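Local coordinates for protein DNA ligase (Aquifex aeolicus, PDB 3QWU) that binds adenosine and calcium and is probably an ATP-dependent nucleic acid ligase that works through an adenylylated enzyme intermediate, at residues 57-65 with 257-268. Residues are numbered along the deposited sequence; the frame is centred on the assembly and turned at random.
Sequences IGRIFLLET and NRILRLVLFMYE
F61 and R261 are the closest pair of CA atoms, 5.7 Å apart, where the chain leaving strand 58-60 passes over helix 254-269 before starting helix 63-70. CB of F61 is directed toward the helix, and the ring follows: R261 CG lies over its face, 3.9 Å from the centroid and 28° off the normal, a CH-pi contact. L264 CD1 adds an apolar contact to F61 CD2 at 3.7 Å. Beyond CG, R261 runs extended to NE and carries its guanidinium past the ring onto that of R59, whose chain bends at chi3 (-105°); the two planes stack at 17° with centres 3.5 Å apart. The stack brings like charges together, with K229 also close to R59; R261 is held in it by N257 OD1, which accepts NH2 (2.9 Å) and, weakly, NE, and by N236 OD1, which receives NH1. Replacing R261 with an alanine is likely to cost F61 its CH-pi partner, R59 its stacking partner and N257 OD1 its donors. At the other end, E268 OE1 accepts L63 N (2.8 Å) and OE2 accepts E64 N (2.9 Å), both syn, so the carboxylate takes up the first two N-H groups of helix 63-70, after N-cap L62. Two waters donate to F61 O and tie it to R261 O and E268 OE1. The contact thus joins a helix of the Pab1020-type C-terminal region to strand 58-60, outermost in its sheet within this chain, parallel to 227-231 and near the adenosine that I57 touches; L63 packs on helix 195-210, L262 on helix 276-299, and an antiparallel strand of the second subunit extends the sheet.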
# COMPACT_ATOMS: atom_id res chain seq x y z
N ILE A 57 11.36 -11.47 -15.10
CA ILE A 57 11.33 -12.81 -14.48
C ILE A 57 10.18 -12.90 -13.47
O ILE A 57 10.08 -12.10 -12.56
CB ILE A 57 12.65 -13.11 -13.76
CG1 ILE A 57 13.83 -12.73 -14.64
CG2 ILE A 57 12.65 -14.57 -13.25
CD1 ILE A 57 15.21 -13.21 -14.14
N GLY A 58 9.32 -13.88 -13.60
CA GLY A 58 8.29 -14.11 -12.59
C GLY A 58 8.84 -14.64 -11.26
O GLY A 58 9.97 -15.17 -11.18
N ARG A 59 8.03 -14.47 -10.24
CA ARG A 59 8.35 -14.79 -8.89
C ARG A 59 7.44 -15.93 -8.50
O ARG A 59 6.25 -15.84 -8.72
CB ARG A 59 8.04 -13.55 -8.02
CG ARG A 59 8.92 -13.35 -6.76
CD ARG A 59 8.82 -11.93 -6.11
NE ARG A 59 9.97 -11.01 -6.33
CZ ARG A 59 9.89 -9.87 -7.06
NH1 ARG A 59 10.96 -9.10 -7.19
NH2 ARG A 59 8.75 -9.48 -7.68
N ILE A 60 7.99 -17.00 -7.94
CA ILE A 60 7.19 -17.97 -7.20
C ILE A 60 7.25 -17.64 -5.72
O ILE A 60 8.31 -17.17 -5.18
CB ILE A 60 7.60 -19.47 -7.39
CG1 ILE A 60 9.10 -19.69 -7.26
CG2 ILE A 60 7.13 -19.98 -8.70
CD1 ILE A 60 9.57 -21.16 -7.52
N PHE A 61 6.15 -17.93 -5.04
CA PHE A 61 5.98 -17.64 -3.61
C PHE A 61 6.10 -18.92 -2.78
O PHE A 61 6.38 -18.85 -1.57
CB PHE A 61 4.62 -17.00 -3.34
CG PHE A 61 4.51 -15.53 -3.76
CD1 PHE A 61 4.85 -15.10 -5.05
CD2 PHE A 61 4.00 -14.60 -2.85
CE1 PHE A 61 4.73 -13.74 -5.41
CE2 PHE A 61 3.87 -13.24 -3.19
CZ PHE A 61 4.23 -12.81 -4.49
N LEU A 62 5.86 -20.07 -3.41
CA LEU A 62 5.98 -21.37 -2.71
C LEU A 62 7.11 -22.05 -3.41
O LEU A 62 7.12 -22.16 -4.62
CB LEU A 62 4.69 -22.20 -2.79
CG LEU A 62 3.58 -21.80 -1.81
CD1 LEU A 62 2.27 -22.59 -2.01
CD2 LEU A 62 4.07 -21.95 -0.38
N LEU A 63 8.14 -22.40 -2.66
CA LEU A 63 9.34 -22.92 -3.30
C LEU A 63 9.01 -24.30 -3.89
O LEU A 63 9.23 -24.56 -5.06
CB LEU A 63 10.50 -22.98 -2.30
CG LEU A 63 11.89 -23.42 -2.73
CD1 LEU A 63 12.39 -22.71 -3.97
CD2 LEU A 63 12.83 -23.13 -1.53
N GLU A 64 8.46 -25.18 -3.07
CA GLU A 64 8.30 -26.58 -3.50
C GLU A 64 7.25 -26.73 -4.62
O GLU A 64 7.53 -27.33 -5.70
CB GLU A 64 7.90 -27.46 -2.34
CG GLU A 64 7.65 -28.91 -2.83
CD GLU A 64 7.72 -29.96 -1.74
OE1 GLU A 64 7.84 -29.62 -0.55
OE2 GLU A 64 7.60 -31.15 -2.08
N THR A 65 6.05 -26.21 -4.36
CA THR A 65 4.99 -26.28 -5.34
C THR A 65 5.27 -25.40 -6.55
O THR A 65 4.78 -25.66 -7.59
CB THR A 65 3.67 -25.87 -4.70
OG1 THR A 65 3.52 -26.62 -3.49
CG2 THR A 65 2.51 -26.14 -5.59
N ASN A 257 1.95 -7.66 -1.71
CA ASN A 257 2.95 -8.44 -2.41
C ASN A 257 4.12 -8.86 -1.56
O ASN A 257 4.42 -10.03 -1.50
CB ASN A 257 3.45 -7.68 -3.63
CG ASN A 257 3.99 -8.58 -4.66
OD1 ASN A 257 5.16 -8.96 -4.63
ND2 ASN A 257 3.11 -8.99 -5.59
N ARG A 258 4.78 -7.92 -0.90
CA ARG A 258 5.93 -8.30 -0.07
C ARG A 258 5.54 -9.03 1.24
O ARG A 258 6.26 -9.89 1.72
CB ARG A 258 6.86 -7.12 0.14
CG ARG A 258 8.00 -7.09 -0.94
CD ARG A 258 8.71 -5.78 -1.01
NE ARG A 258 9.55 -5.69 -2.22
CZ ARG A 258 9.11 -5.36 -3.43
NH1 ARG A 258 7.83 -5.05 -3.66
NH2 ARG A 258 9.99 -5.36 -4.43
N ILE A 259 4.34 -8.73 1.74
CA ILE A 259 3.79 -9.42 2.88
C ILE A 259 3.37 -10.83 2.54
O ILE A 259 3.68 -11.76 3.29
CB ILE A 259 2.59 -8.63 3.48
CG1 ILE A 259 3.12 -7.31 4.05
CG2 ILE A 259 1.92 -9.44 4.54
CD1 ILE A 259 2.15 -6.16 3.95
N LEU A 260 2.65 -10.99 1.43
CA LEU A 260 2.34 -12.32 0.92
C LEU A 260 3.60 -13.16 0.71
O LEU A 260 3.55 -14.37 0.83
CB LEU A 260 1.50 -12.27 -0.37
CG LEU A 260 -0.03 -12.18 -0.10
CD1 LEU A 260 -0.89 -11.98 -1.35
CD2 LEU A 260 -0.43 -13.41 0.61
N ARG A 261 4.71 -12.56 0.33
CA ARG A 261 5.94 -13.36 0.20
C ARG A 261 6.35 -13.93 1.56
O ARG A 261 6.68 -15.07 1.68
CB ARG A 261 7.07 -12.55 -0.35
CG ARG A 261 6.97 -12.29 -1.84
CD ARG A 261 8.06 -11.20 -2.20
NE ARG A 261 7.68 -10.35 -3.34
CZ ARG A 261 8.45 -9.42 -3.84
NH1 ARG A 261 9.67 -9.19 -3.34
NH2 ARG A 261 8.03 -8.74 -4.87
N LEU A 262 6.29 -13.10 2.59
CA LEU A 262 6.64 -13.52 3.93
C LEU A 262 5.59 -14.49 4.46
O LEU A 262 5.93 -15.53 4.98
CB LEU A 262 6.79 -12.32 4.86
CG LEU A 262 7.18 -12.60 6.32
CD1 LEU A 262 8.62 -13.08 6.47
CD2 LEU A 262 6.95 -11.36 7.16
N VAL A 263 4.32 -14.18 4.26
CA VAL A 263 3.29 -15.05 4.77
C VAL A 263 3.31 -16.43 4.13
O VAL A 263 3.20 -17.43 4.84
CB VAL A 263 1.87 -14.45 4.65
CG1 VAL A 263 0.85 -15.42 5.19
CG2 VAL A 263 1.78 -13.19 5.44
N LEU A 264 3.48 -16.50 2.82
CA LEU A 264 3.54 -17.82 2.16
C LEU A 264 4.78 -18.67 2.47
O LEU A 264 4.69 -19.89 2.45
CB LEU A 264 3.27 -17.72 0.65
CG LEU A 264 1.80 -17.31 0.39
CD1 LEU A 264 1.66 -16.85 -1.01
CD2 LEU A 264 0.88 -18.48 0.66
N PHE A 265 5.91 -18.03 2.79
CA PHE A 265 7.07 -18.72 3.32
C PHE A 265 6.74 -19.26 4.69
O PHE A 265 6.99 -20.40 4.97
CB PHE A 265 8.27 -17.76 3.37
CG PHE A 265 9.47 -18.27 4.18
CD1 PHE A 265 10.32 -19.19 3.65
CD2 PHE A 265 9.71 -17.80 5.47
CE1 PHE A 265 11.42 -19.67 4.40
CE2 PHE A 265 10.78 -18.23 6.22
CZ PHE A 265 11.64 -19.18 5.71
N MET A 266 6.16 -18.44 5.56
CA MET A 266 5.74 -18.92 6.90
C MET A 266 4.84 -20.12 6.80
O MET A 266 4.97 -21.07 7.58
CB MET A 266 5.08 -17.80 7.73
CG MET A 266 6.09 -16.75 8.06
SD MET A 266 5.49 -15.32 8.83
CE MET A 266 5.08 -15.98 10.50
N TYR A 267 3.93 -20.09 5.83
CA TYR A 267 3.00 -21.18 5.63
C TYR A 267 3.70 -22.41 5.09
O TYR A 267 3.41 -23.53 5.47
CB TYR A 267 1.90 -20.73 4.67
CG TYR A 267 0.98 -21.81 4.13
CD1 TYR A 267 -0.12 -22.23 4.85
CD2 TYR A 267 1.21 -22.39 2.90
CE1 TYR A 267 -0.97 -23.23 4.35
CE2 TYR A 267 0.38 -23.39 2.39
CZ TYR A 267 -0.71 -23.79 3.12
OH TYR A 267 -1.54 -24.75 2.61
N GLU A 268 4.61 -22.21 4.16
CA GLU A 268 5.32 -23.34 3.62
C GLU A 268 6.16 -23.98 4.72
O GLU A 268 6.21 -25.18 4.83
CB GLU A 268 6.17 -22.92 2.41
CG GLU A 268 7.00 -24.08 1.80
CD GLU A 268 7.65 -23.71 0.48
OE1 GLU A 268 7.75 -22.50 0.14
OE2 GLU A 268 8.02 -24.64 -0.26
O HOH W 1 7.57 -16.38 -0.53
O HOH W 2 7.95 -19.95 0.17